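Local atomic coordinates of BSU-2 beta-lactamase (Bacillus subtilis, PDB entry 6W5E), a protein that probably hydrolyses the beta-lactam ring of penicillin-type antibiotics, as a class D serine beta-lactamase of a Gram-positive bacterium. Residues H31-M37 with L52-K57; L179-A183 with F227-I231; M37-F43 with D257-Y262; Q175-E180 with Y238-T242. All coordinates share one frame; numbering follows the deposited sequence.

Contact 1: residues H31-M37 with L52-K57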
# COMPACT_ATOMS: atom_id res chain seq x y z
N HIS A 31 -21.72 -5.82 -12.99
CA HIS A 31 -20.62 -4.89 -12.78
C HIS A 31 -20.99 -3.88 -11.70
O HIS A 31 -22.05 -3.25 -11.76
CB HIS A 31 -20.30 -4.15 -14.08
CG HIS A 31 -19.14 -3.23 -13.97
ND1 HIS A 31 -17.86 -3.59 -14.32
CD2 HIS A 31 -19.06 -1.95 -13.53
CE1 HIS A 31 -17.04 -2.58 -14.10
NE2 HIS A 31 -17.74 -1.57 -13.62
N LEU A 32 -20.10 -3.72 -10.72
CA LEU A 32 -20.35 -2.80 -9.61
C LEU A 32 -20.21 -1.36 -10.07
O LEU A 32 -19.15 -0.94 -10.54
CB LEU A 32 -19.39 -3.07 -8.46
CG LEU A 32 -19.43 -2.01 -7.35
CD1 LEU A 32 -20.75 -2.08 -6.60
CD2 LEU A 32 -18.27 -2.20 -6.39
N ASN A 33 -21.30 -0.67 -10.00
CA ASN A 33 -21.32 0.80 -10.25
C ASN A 33 -20.99 1.59 -8.85
O ASN A 33 -21.80 1.68 -7.84
CB ASN A 33 -22.71 1.19 -10.71
CG ASN A 33 -22.87 2.66 -10.99
OD1 ASN A 33 -22.10 3.47 -10.58
ND2 ASN A 33 -23.91 3.01 -11.72
N VAL A 34 -19.79 2.18 -8.81
CA VAL A 34 -19.33 2.74 -7.55
C VAL A 34 -20.09 3.99 -7.15
O VAL A 34 -20.05 4.39 -5.98
CB VAL A 34 -17.81 2.95 -7.51
CG1 VAL A 34 -17.09 1.66 -7.84
CG2 VAL A 34 -17.39 4.09 -8.44
N SER A 35 -20.80 4.62 -8.08
CA SER A 35 -21.57 5.80 -7.74
C SER A 35 -22.82 5.47 -6.93
O SER A 35 -23.50 6.39 -6.47
CB SER A 35 -21.93 6.57 -9.01
OG SER A 35 -22.95 5.90 -9.72
N LYS A 36 -23.13 4.19 -6.74
CA LYS A 36 -24.33 3.78 -6.02
C LYS A 36 -24.06 3.29 -4.61
O LYS A 36 -25.01 2.93 -3.91
CB LYS A 36 -25.06 2.69 -6.82
CG LYS A 36 -25.60 3.15 -8.15
CD LYS A 36 -27.07 2.81 -8.30
CE LYS A 36 -27.61 3.22 -9.66
NZ LYS A 36 -27.98 2.03 -10.48
N MET A 37 -22.81 3.28 -4.15
CA MET A 37 -22.44 2.61 -2.91
C MET A 37 -22.68 3.48 -1.68
O MET A 37 -22.82 4.70 -1.76
CB MET A 37 -20.96 2.24 -2.91
CG MET A 37 -20.48 1.47 -4.10
SD MET A 37 -18.68 1.38 -4.02
CE MET A 37 -18.43 0.49 -2.48
N LEU A 52 -12.74 4.03 -3.71
CA LEU A 52 -12.82 2.90 -4.62
C LEU A 52 -12.92 3.42 -6.04
O LEU A 52 -13.84 4.18 -6.36
CB LEU A 52 -14.02 2.00 -4.29
CG LEU A 52 -14.05 0.66 -5.04
CD1 LEU A 52 -12.85 -0.20 -4.67
CD2 LEU A 52 -15.37 -0.07 -4.78
N HIS A 53 -11.98 3.02 -6.89
CA HIS A 53 -11.94 3.45 -8.28
C HIS A 53 -12.20 2.27 -9.20
O HIS A 53 -11.49 1.26 -9.15
CB HIS A 53 -10.59 4.07 -8.63
CG HIS A 53 -10.49 4.50 -10.06
ND1 HIS A 53 -11.01 5.70 -10.51
CD2 HIS A 53 -9.98 3.88 -11.15
CE1 HIS A 53 -10.81 5.80 -11.81
NE2 HIS A 53 -10.19 4.71 -12.22
N ASP A 54 -13.20 2.42 -10.07
CA ASP A 54 -13.55 1.47 -11.12
C ASP A 54 -12.66 1.72 -12.33
O ASP A 54 -12.80 2.75 -13.00
CB ASP A 54 -15.02 1.71 -11.46
CG ASP A 54 -15.59 0.71 -12.46
OD1 ASP A 54 -14.84 0.17 -13.31
OD2 ASP A 54 -16.83 0.50 -12.43
N LEU A 55 -11.73 0.79 -12.60
CA LEU A 55 -10.80 0.99 -13.71
C LEU A 55 -11.49 0.94 -15.06
O LEU A 55 -11.21 1.77 -15.94
CB LEU A 55 -9.67 -0.04 -13.63
CG LEU A 55 -8.64 0.26 -12.53
CD1 LEU A 55 -7.83 -0.99 -12.18
CD2 LEU A 55 -7.72 1.41 -12.96
N GLN A 56 -12.42 0.00 -15.25
CA GLN A 56 -13.08 -0.14 -16.55
C GLN A 56 -13.90 1.10 -16.89
O GLN A 56 -13.91 1.54 -18.05
CB GLN A 56 -13.96 -1.38 -16.56
CG GLN A 56 -13.23 -2.65 -16.93
CD GLN A 56 -14.16 -3.84 -16.99
OE1 GLN A 56 -15.37 -3.71 -16.78
NE2 GLN A 56 -13.61 -5.01 -17.29
N LYS A 57 -14.60 1.67 -15.91
CA LYS A 57 -15.53 2.76 -16.16
C LYS A 57 -14.95 4.13 -15.87
O LYS A 57 -15.57 5.13 -16.25
CB LYS A 57 -16.80 2.57 -15.32
CG LYS A 57 -17.51 1.24 -15.50
CD LYS A 57 -19.02 1.43 -15.46
CE LYS A 57 -19.72 0.50 -16.42
NZ LYS A 57 -18.95 -0.77 -16.50
O HOH W 1 -17.49 -5.74 -16.47
O HOH W 2 -18.41 2.49 -11.33

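Contact 2: residues L179-A183 with F227-I231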
# COMPACT_ATOMS: atom_id res chain seq x y z
N LEU A 179 -1.61 4.33 -6.99
CA LEU A 179 -1.94 2.91 -7.14
C LEU A 179 -2.73 2.63 -8.41
O LEU A 179 -2.64 1.52 -8.95
CB LEU A 179 -2.70 2.42 -5.90
CG LEU A 179 -1.82 2.36 -4.65
CD1 LEU A 179 -2.70 2.24 -3.43
CD2 LEU A 179 -0.81 1.21 -4.72
N GLU A 180 -3.50 3.60 -8.90
CA GLU A 180 -4.18 3.42 -10.18
C GLU A 180 -3.16 3.31 -11.31
O GLU A 180 -3.33 2.50 -12.24
CB GLU A 180 -5.13 4.59 -10.42
CG GLU A 180 -5.83 4.54 -11.75
CD GLU A 180 -6.84 5.66 -11.93
OE1 GLU A 180 -7.34 6.20 -10.91
OE2 GLU A 180 -7.13 5.99 -13.10
N LYS A 181 -2.10 4.12 -11.27
CA LYS A 181 -1.04 4.01 -12.27
C LYS A 181 -0.34 2.66 -12.18
O LYS A 181 0.01 2.07 -13.22
CB LYS A 181 -0.04 5.15 -12.10
CG LYS A 181 -0.65 6.52 -12.29
CD LYS A 181 0.35 7.60 -11.89
CE LYS A 181 -0.19 9.00 -12.14
NZ LYS A 181 0.66 10.00 -11.43
N LEU A 182 -0.11 2.15 -10.97
CA LEU A 182 0.49 0.83 -10.83
C LEU A 182 -0.43 -0.26 -11.38
O LEU A 182 0.01 -1.16 -12.10
CB LEU A 182 0.86 0.56 -9.37
CG LEU A 182 1.39 -0.85 -9.06
CD1 LEU A 182 2.67 -1.13 -9.84
CD2 LEU A 182 1.60 -1.04 -7.55
N ALA A 183 -1.72 -0.19 -11.05
CA ALA A 183 -2.67 -1.18 -11.58
C ALA A 183 -2.66 -1.19 -13.11
O ALA A 183 -2.66 -2.25 -13.73
CB ALA A 183 -4.07 -0.88 -11.06
N PHE A 227 -4.94 0.47 4.49
CA PHE A 227 -4.92 -0.72 3.64
C PHE A 227 -5.19 -0.24 2.22
O PHE A 227 -6.23 0.36 1.95
CB PHE A 227 -5.94 -1.78 4.08
CG PHE A 227 -5.86 -3.07 3.29
CD1 PHE A 227 -4.70 -3.84 3.31
CD2 PHE A 227 -6.93 -3.50 2.54
CE1 PHE A 227 -4.62 -5.03 2.59
CE2 PHE A 227 -6.86 -4.69 1.82
CZ PHE A 227 -5.71 -5.45 1.85
N VAL A 228 -4.22 -0.45 1.33
CA VAL A 228 -4.27 0.11 -0.02
C VAL A 228 -3.96 -0.99 -1.02
O VAL A 228 -3.20 -1.91 -0.73
CB VAL A 228 -3.30 1.31 -0.17
CG1 VAL A 228 -3.54 2.33 0.96
CG2 VAL A 228 -1.85 0.87 -0.17
N GLY A 229 -4.56 -0.89 -2.20
CA GLY A 229 -4.29 -1.94 -3.18
C GLY A 229 -5.33 -1.94 -4.28
O GLY A 229 -5.88 -0.90 -4.66
N PHE A 230 -5.57 -3.13 -4.83
CA PHE A 230 -6.52 -3.28 -5.91
C PHE A 230 -7.03 -4.70 -5.92
O PHE A 230 -6.44 -5.60 -5.33
CB PHE A 230 -5.96 -2.85 -7.28
CG PHE A 230 -4.47 -2.97 -7.41
CD1 PHE A 230 -3.87 -4.20 -7.64
CD2 PHE A 230 -3.66 -1.85 -7.31
CE1 PHE A 230 -2.50 -4.31 -7.76
CE2 PHE A 230 -2.28 -1.96 -7.44
CZ PHE A 230 -1.71 -3.19 -7.66
N ILE A 231 -8.17 -4.90 -6.58
CA ILE A 231 -8.78 -6.22 -6.68
C ILE A 231 -9.14 -6.49 -8.13
O ILE A 231 -9.72 -5.63 -8.80
CB ILE A 231 -10.00 -6.39 -5.74
CG1 ILE A 231 -10.61 -7.78 -5.92
CG2 ILE A 231 -11.06 -5.28 -5.95
CD1 ILE A 231 -11.49 -8.20 -4.78

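Contact 3: residues M37-F43 with D257-Y262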
# COMPACT_ATOMS: atom_id res chain seq x y z
N MET A 37 -22.81 3.28 -4.15
CA MET A 37 -22.44 2.61 -2.91
C MET A 37 -22.68 3.48 -1.68
O MET A 37 -22.82 4.70 -1.76
CB MET A 37 -20.96 2.24 -2.91
CG MET A 37 -20.48 1.47 -4.10
SD MET A 37 -18.68 1.38 -4.02
CE MET A 37 -18.43 0.49 -2.48
N ASN A 38 -22.66 2.83 -0.52
CA ASN A 38 -22.62 3.51 0.77
C ASN A 38 -21.82 2.64 1.73
O ASN A 38 -22.04 1.43 1.78
CB ASN A 38 -24.03 3.71 1.32
CG ASN A 38 -24.04 4.60 2.54
OD1 ASN A 38 -23.74 4.15 3.64
ND2 ASN A 38 -24.40 5.87 2.34
N VAL A 39 -20.90 3.25 2.48
CA VAL A 39 -20.06 2.51 3.42
C VAL A 39 -20.08 3.14 4.81
O VAL A 39 -19.22 2.84 5.64
CB VAL A 39 -18.61 2.33 2.90
CG1 VAL A 39 -18.62 1.63 1.54
CG2 VAL A 39 -17.89 3.67 2.83
N ASP A 40 -21.07 4.01 5.08
CA ASP A 40 -21.12 4.72 6.36
C ASP A 40 -20.96 3.78 7.54
O ASP A 40 -20.25 4.09 8.50
CB ASP A 40 -22.47 5.43 6.52
CG ASP A 40 -22.63 6.64 5.64
OD1 ASP A 40 -21.74 6.95 4.83
OD2 ASP A 40 -23.69 7.28 5.77
N ASP A 41 -21.64 2.63 7.51
CA ASP A 41 -21.67 1.85 8.75
C ASP A 41 -20.37 1.11 9.03
O ASP A 41 -20.21 0.58 10.14
CB ASP A 41 -22.91 0.95 8.87
CG ASP A 41 -22.94 -0.20 7.89
OD1 ASP A 41 -21.95 -0.49 7.20
OD2 ASP A 41 -24.02 -0.83 7.82
N GLU A 42 -19.44 1.10 8.09
CA GLU A 42 -18.12 0.56 8.37
C GLU A 42 -17.28 1.51 9.21
O GLU A 42 -16.27 1.09 9.78
CB GLU A 42 -17.37 0.30 7.06
CG GLU A 42 -18.05 -0.69 6.14
CD GLU A 42 -17.97 -2.11 6.63
OE1 GLU A 42 -17.09 -2.43 7.45
OE2 GLU A 42 -18.77 -2.93 6.14
N PHE A 43 -17.68 2.78 9.29
CA PHE A 43 -16.92 3.83 9.95
C PHE A 43 -17.71 4.52 11.05
O PHE A 43 -17.32 5.61 11.48
CB PHE A 43 -16.49 4.90 8.94
CG PHE A 43 -15.55 4.41 7.90
CD1 PHE A 43 -14.18 4.47 8.11
CD2 PHE A 43 -16.03 3.89 6.71
CE1 PHE A 43 -13.31 4.02 7.14
CE2 PHE A 43 -15.17 3.44 5.74
CZ PHE A 43 -13.81 3.50 5.96
N ASP A 257 -14.60 -6.19 4.39
CA ASP A 257 -16.05 -6.17 4.57
C ASP A 257 -16.75 -5.46 3.42
O ASP A 257 -17.76 -5.96 2.91
CB ASP A 257 -16.42 -5.57 5.93
CG ASP A 257 -17.71 -6.15 6.48
OD1 ASP A 257 -17.78 -7.38 6.69
OD2 ASP A 257 -18.65 -5.37 6.72
N ILE A 258 -16.23 -4.31 2.98
CA ILE A 258 -16.84 -3.58 1.87
C ILE A 258 -16.77 -4.39 0.59
O ILE A 258 -17.76 -4.50 -0.15
CB ILE A 258 -16.17 -2.20 1.71
CG1 ILE A 258 -16.43 -1.33 2.94
CG2 ILE A 258 -16.66 -1.53 0.43
CD1 ILE A 258 -15.55 -0.10 3.00
N LEU A 259 -15.60 -4.97 0.30
CA LEU A 259 -15.44 -5.70 -0.95
C LEU A 259 -16.32 -6.94 -0.99
O LEU A 259 -16.76 -7.35 -2.07
CB LEU A 259 -13.98 -6.06 -1.19
CG LEU A 259 -13.00 -4.88 -1.35
CD1 LEU A 259 -11.58 -5.40 -1.54
CD2 LEU A 259 -13.40 -3.94 -2.48
N LYS A 260 -16.59 -7.55 0.17
CA LYS A 260 -17.53 -8.66 0.23
C LYS A 260 -18.97 -8.18 0.07
O LYS A 260 -19.74 -8.76 -0.71
CB LYS A 260 -17.36 -9.40 1.56
CG LYS A 260 -16.13 -10.29 1.62
CD LYS A 260 -16.01 -10.96 2.98
CE LYS A 260 -14.93 -12.02 2.96
NZ LYS A 260 -14.73 -12.65 4.30
N LYS A 261 -19.35 -7.11 0.78
CA LYS A 261 -20.71 -6.59 0.69
C LYS A 261 -21.07 -6.20 -0.73
O LYS A 261 -22.24 -6.29 -1.12
CB LYS A 261 -20.83 -5.34 1.56
CG LYS A 261 -21.07 -5.56 3.02
CD LYS A 261 -21.16 -4.19 3.67
CE LYS A 261 -21.65 -4.26 5.08
NZ LYS A 261 -21.59 -2.90 5.66
N TYR A 262 -20.10 -5.72 -1.51
CA TYR A 262 -20.36 -5.22 -2.85
C TYR A 262 -19.96 -6.21 -3.93
O TYR A 262 -19.87 -5.85 -5.11
CB TYR A 262 -19.75 -3.83 -3.05
CG TYR A 262 -20.61 -2.80 -2.35
CD1 TYR A 262 -21.70 -2.25 -2.99
CD2 TYR A 262 -20.36 -2.44 -1.02
CE1 TYR A 262 -22.53 -1.34 -2.34
CE2 TYR A 262 -21.18 -1.53 -0.36
CZ TYR A 262 -22.26 -0.98 -1.04
OH TYR A 262 -23.09 -0.08 -0.40
O HOH W 3 -21.87 -0.44 4.24

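Contact 4: residues Q175-E180 with Y238-T242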
# COMPACT_ATOMS: atom_id res chain seq x y z
N GLN A 175 -2.58 8.59 -2.73
CA GLN A 175 -2.28 7.17 -2.78
C GLN A 175 -3.09 6.48 -3.87
O GLN A 175 -2.55 5.64 -4.61
CB GLN A 175 -2.57 6.53 -1.42
CG GLN A 175 -1.53 6.84 -0.35
CD GLN A 175 -0.72 5.62 0.06
OE1 GLN A 175 -0.40 4.77 -0.76
NE2 GLN A 175 -0.38 5.54 1.33
N GLU A 176 -4.38 6.82 -3.99
CA GLU A 176 -5.21 6.23 -5.05
C GLU A 176 -4.62 6.52 -6.42
O GLU A 176 -4.58 5.63 -7.28
CB GLU A 176 -6.65 6.73 -4.98
CG GLU A 176 -7.61 5.99 -5.93
CD GLU A 176 -7.47 6.38 -7.43
OE1 GLU A 176 -7.04 7.51 -7.73
OE2 GLU A 176 -7.78 5.55 -8.32
N THR A 177 -4.21 7.76 -6.65
CA THR A 177 -3.68 8.15 -7.95
C THR A 177 -2.47 7.32 -8.30
O THR A 177 -2.36 6.78 -9.41
CB THR A 177 -3.34 9.64 -7.92
OG1 THR A 177 -4.56 10.37 -7.75
CG2 THR A 177 -2.63 10.10 -9.20
N PHE A 178 -1.55 7.16 -7.34
CA PHE A 178 -0.36 6.35 -7.56
C PHE A 178 -0.73 4.90 -7.83
O PHE A 178 -0.24 4.29 -8.78
CB PHE A 178 0.54 6.45 -6.34
CG PHE A 178 1.64 5.43 -6.31
CD1 PHE A 178 2.70 5.50 -7.22
CD2 PHE A 178 1.61 4.40 -5.40
CE1 PHE A 178 3.69 4.54 -7.20
CE2 PHE A 178 2.60 3.44 -5.38
CZ PHE A 178 3.65 3.52 -6.28
N LEU A 179 -1.61 4.33 -6.99
CA LEU A 179 -1.94 2.91 -7.14
C LEU A 179 -2.73 2.63 -8.41
O LEU A 179 -2.64 1.52 -8.95
CB LEU A 179 -2.70 2.42 -5.90
CG LEU A 179 -1.82 2.36 -4.65
CD1 LEU A 179 -2.70 2.24 -3.43
CD2 LEU A 179 -0.81 1.21 -4.72
N GLU A 180 -3.50 3.60 -8.90
CA GLU A 180 -4.18 3.42 -10.18
C GLU A 180 -3.16 3.31 -11.31
O GLU A 180 -3.33 2.50 -12.24
CB GLU A 180 -5.13 4.59 -10.42
CG GLU A 180 -5.83 4.54 -11.75
CD GLU A 180 -6.84 5.66 -11.93
OE1 GLU A 180 -7.34 6.20 -10.91
OE2 GLU A 180 -7.13 5.99 -13.10
N TYR A 238 -10.56 -2.93 -9.62
CA TYR A 238 -10.87 -1.76 -8.81
C TYR A 238 -9.68 -1.45 -7.92
O TYR A 238 -9.02 -2.37 -7.42
CB TYR A 238 -12.10 -2.01 -7.93
CG TYR A 238 -13.38 -2.21 -8.70
CD1 TYR A 238 -13.65 -3.41 -9.35
CD2 TYR A 238 -14.33 -1.20 -8.78
CE1 TYR A 238 -14.82 -3.59 -10.06
CE2 TYR A 238 -15.50 -1.37 -9.49
CZ TYR A 238 -15.74 -2.56 -10.13
OH TYR A 238 -16.91 -2.72 -10.83
N VAL A 239 -9.41 -0.16 -7.72
CA VAL A 239 -8.32 0.32 -6.87
C VAL A 239 -8.94 0.88 -5.59
O VAL A 239 -9.94 1.62 -5.65
CB VAL A 239 -7.49 1.39 -7.59
CG1 VAL A 239 -6.34 1.83 -6.71
CG2 VAL A 239 -6.98 0.88 -8.95
N PHE A 240 -8.38 0.53 -4.44
CA PHE A 240 -8.94 0.99 -3.17
C PHE A 240 -7.87 1.58 -2.26
O PHE A 240 -6.69 1.18 -2.28
CB PHE A 240 -9.70 -0.13 -2.43
CG PHE A 240 -8.84 -1.32 -2.12
CD1 PHE A 240 -7.99 -1.31 -1.02
CD2 PHE A 240 -8.87 -2.44 -2.93
CE1 PHE A 240 -7.16 -2.40 -0.75
CE2 PHE A 240 -8.06 -3.54 -2.65
CZ PHE A 240 -7.21 -3.51 -1.56
N VAL A 241 -8.31 2.51 -1.41
CA VAL A 241 -7.51 3.06 -0.33
C VAL A 241 -8.41 3.23 0.88
O VAL A 241 -9.45 3.89 0.79
CB VAL A 241 -6.89 4.42 -0.71
CG1 VAL A 241 -6.33 5.13 0.51
CG2 VAL A 241 -5.79 4.23 -1.74
N THR A 242 -8.01 2.66 2.01
CA THR A 242 -8.67 2.86 3.29
C THR A 242 -7.67 3.42 4.28
O THR A 242 -6.53 2.96 4.34
CB THR A 242 -9.23 1.54 3.81
OG1 THR A 242 -10.12 1.00 2.82
CG2 THR A 242 -9.98 1.73 5.12

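Contact 1: residues H31-M37 with L52-K57
The imidazole of His-31 reaches across to the carboxylate of Asp-54, the two side chains approaching from opposite directions. NE2 of His-31 donates to OD2 of Asp-54 at 2.6 Å with an N-H...O angle of 159°. The acceptor lies close to the ring plane and is met on its syn side, and ring and carboxylate are only 30° apart, a geometry that limits the rotation of the imidazole. The ring swings away from its own backbone N (chi1 -177°) to reach the aspartate. Lys-57 folds over one face of the imidazole, bringing its NZ above the centre of the ring, 3.1 Å from the plane. The amide plane of Gln-56 is nearly parallel to the imidazole, but its OE1 lies obliquely to the ring, and water 1 bridges that OE1 and ND1 of His-31. The carboxylate of Asp-54 is held by more than the histidine: OD2 accepts from water 2, itself an acceptor for the backbone N of Val-34, while OD1 receives the backbone N of Lys-57 at 3.0 Å from above the carboxylate plane. Next to this polar group, toward Met-37, one methyl of Leu-52 serves three partners. Its CD2 lies 3.9 Å from CG1 of Val-34, 3.9 Å from CD2 of Leu-32 and 3.7 Å from SD of Met-37, the methionine crossing the leucine at about a right angle. The arrangement joins the N-terminal loop to the end of strand 48-54, where Asp-54 forms an Asx motif before strand 59-63, a beta hairpin whose connecting turn begins at the histidine-bound aspartate.

Contact 2: residues L179-A183 with F227-I231
Leu-179 and Val-228 meet at about a right angle, with CD1 of Leu-179 pressed 3.4 Å from CB of Val-228, tighter than ordinary carbon contact. One turn further along the helix, Ala-183 places its methyl over a face of the Phe-230 ring. CB of Ala-183 stands 4.3 Å from the ring centroid and 25° off the normal, a CH-pi contact. Leu-182 comes to the edge of the same ring, its CD2 3.9 Å from CZ of Phe-230 and near the ring plane. The helix thus covers one face and part of the edge of the phenyl, whose chi1 of 27°, well short of a staggered value, suggests some strain in reaching that site. Further out, backbone bonds pair Phe-230 with Tyr-212 and Val-228 with Lys-214 of strand 209-217, and the Tyr-212 ring also meets that of Phe-230. Between Val-228 and Phe-230, Gly-229 adopts backbone angles at which a CB would collide with the preceding carbonyl O. Val-239 and Val-241 on the adjoining strand add to the packing of the helix. With segment axes 8.7 Å apart and 31° from parallel, this is the alpha-on-beta core of the serine beta-lactamase fold, beside the strand that carries its KTG motif, here including Lys-214.

Contact 3: residues M37-F43 with D257-Y262
Met-37 lies over one face of the Tyr-262 ring along most of its side chain. CB comes 3.9 Å from CZ of Tyr-262, CG stands over the CE1 side, and SD is above the face, 4.9 Å from the centroid. The chain then bends (chi3 61°), returning the CE methyl to the ring, 3.9 Å from the centroid and 16° off its normal, a CH-pi contact that accompanies the Met-aromatic one. The same methyl touches CG2 of Ile-258. At the far end of the ring, OH of Tyr-262 sits 2.9 Å from both N and O of Asn-38. Val-39 packs crosswise on Ile-258, and the CG of Glu-42 slides past CG1 of that isoleucine at 3.6 Å. Beyond this apolar patch, NZ of Lys-261 forms salt bridges with OD1 of Asp-41 and OE2 of Glu-42, both at 2.9 Å, meeting the latter on its anti side. In the conformer described, OD2 of Asp-257 lies 2.5 Å from OE2 of Glu-42, where one acid probably holds a proton, though a second conformer of Asp-257 makes this doubtful. A salt-bridge network beside a hydrophobic patch thus joins the C-terminal helix of the transpeptidase-like fold to the loop before strand 48-54.

Contact 4: residues Q175-E180 with Y238-T242
Within 238-242, Val-239 is the first residue to touch segment 175-180 of the helix, and it uses both methyls. CG1 lies against CB of Leu-179 at 3.8 Å, while CG2 comes 4.0 Å from CA of Glu-180, fitting the valine against the helix backbone itself. With chi1 at -178°, neither methyl sits between the backbone N and the carbonyl carbon, and both face the helix. The carboxylate of Glu-180 extends away from the valine: its OE2 pairs with Lys-184 in a salt bridge, and its OE1 lies 2.7 Å from OE2 of Glu-176, where one acid probably holds a proton, though Glu-176 has two conformers. Phe-240 turns to the other face of the sheet, where it packs on Thr-255 and Leu-259 of helix 248-261 and meets the ring of Phe-227. Val-241 points back to the helix and makes its contact through one branch. Its CG2 approaches the backbone N of Glu-176 to 3.7 Å, touches CB of Gln-175 at 4.0 Å, and receives CD1 of Leu-179 at 4.0 Å. The amide of Gln-175 looks beyond the strand, NE2 bonding to OG1 of Thr-77. A helix laid roughly antiparallel on a central strand (150°, segment axes 8.2 Å apart) by alternate valines forms part of the hydrophobic core of the class D beta-lactamase fold, linked through Gln-175 to the segment that carries the carboxylated Lys-79.

Overall arrangement
Contacts 2 and 4 share helix 172-184, with Leu-179 in both, and their centres lie 4 Å apart because strands 225-233 and 236-244 are neighbours in one antiparallel sheet. Contact 1 reaches the same sheet through strand 48-54, its centre about 13 Å from that of contact 4. There, N of His-53 lies 2.8 Å from O of Val-239, and O of Leu-32 2.9 Å from OH of Tyr-238. Contact 3 shares Met-37 with contact 1 and brings in helix 248-261 on the opposite face, its centre about 17 Å from that of contact 4. Contacts 2 and 4 adjoin residues of the presumed active-site region; a bound 1,2-ethanediol, probably from the crystallisation liquor, lies about 4 Å from the Phe-230 side chain.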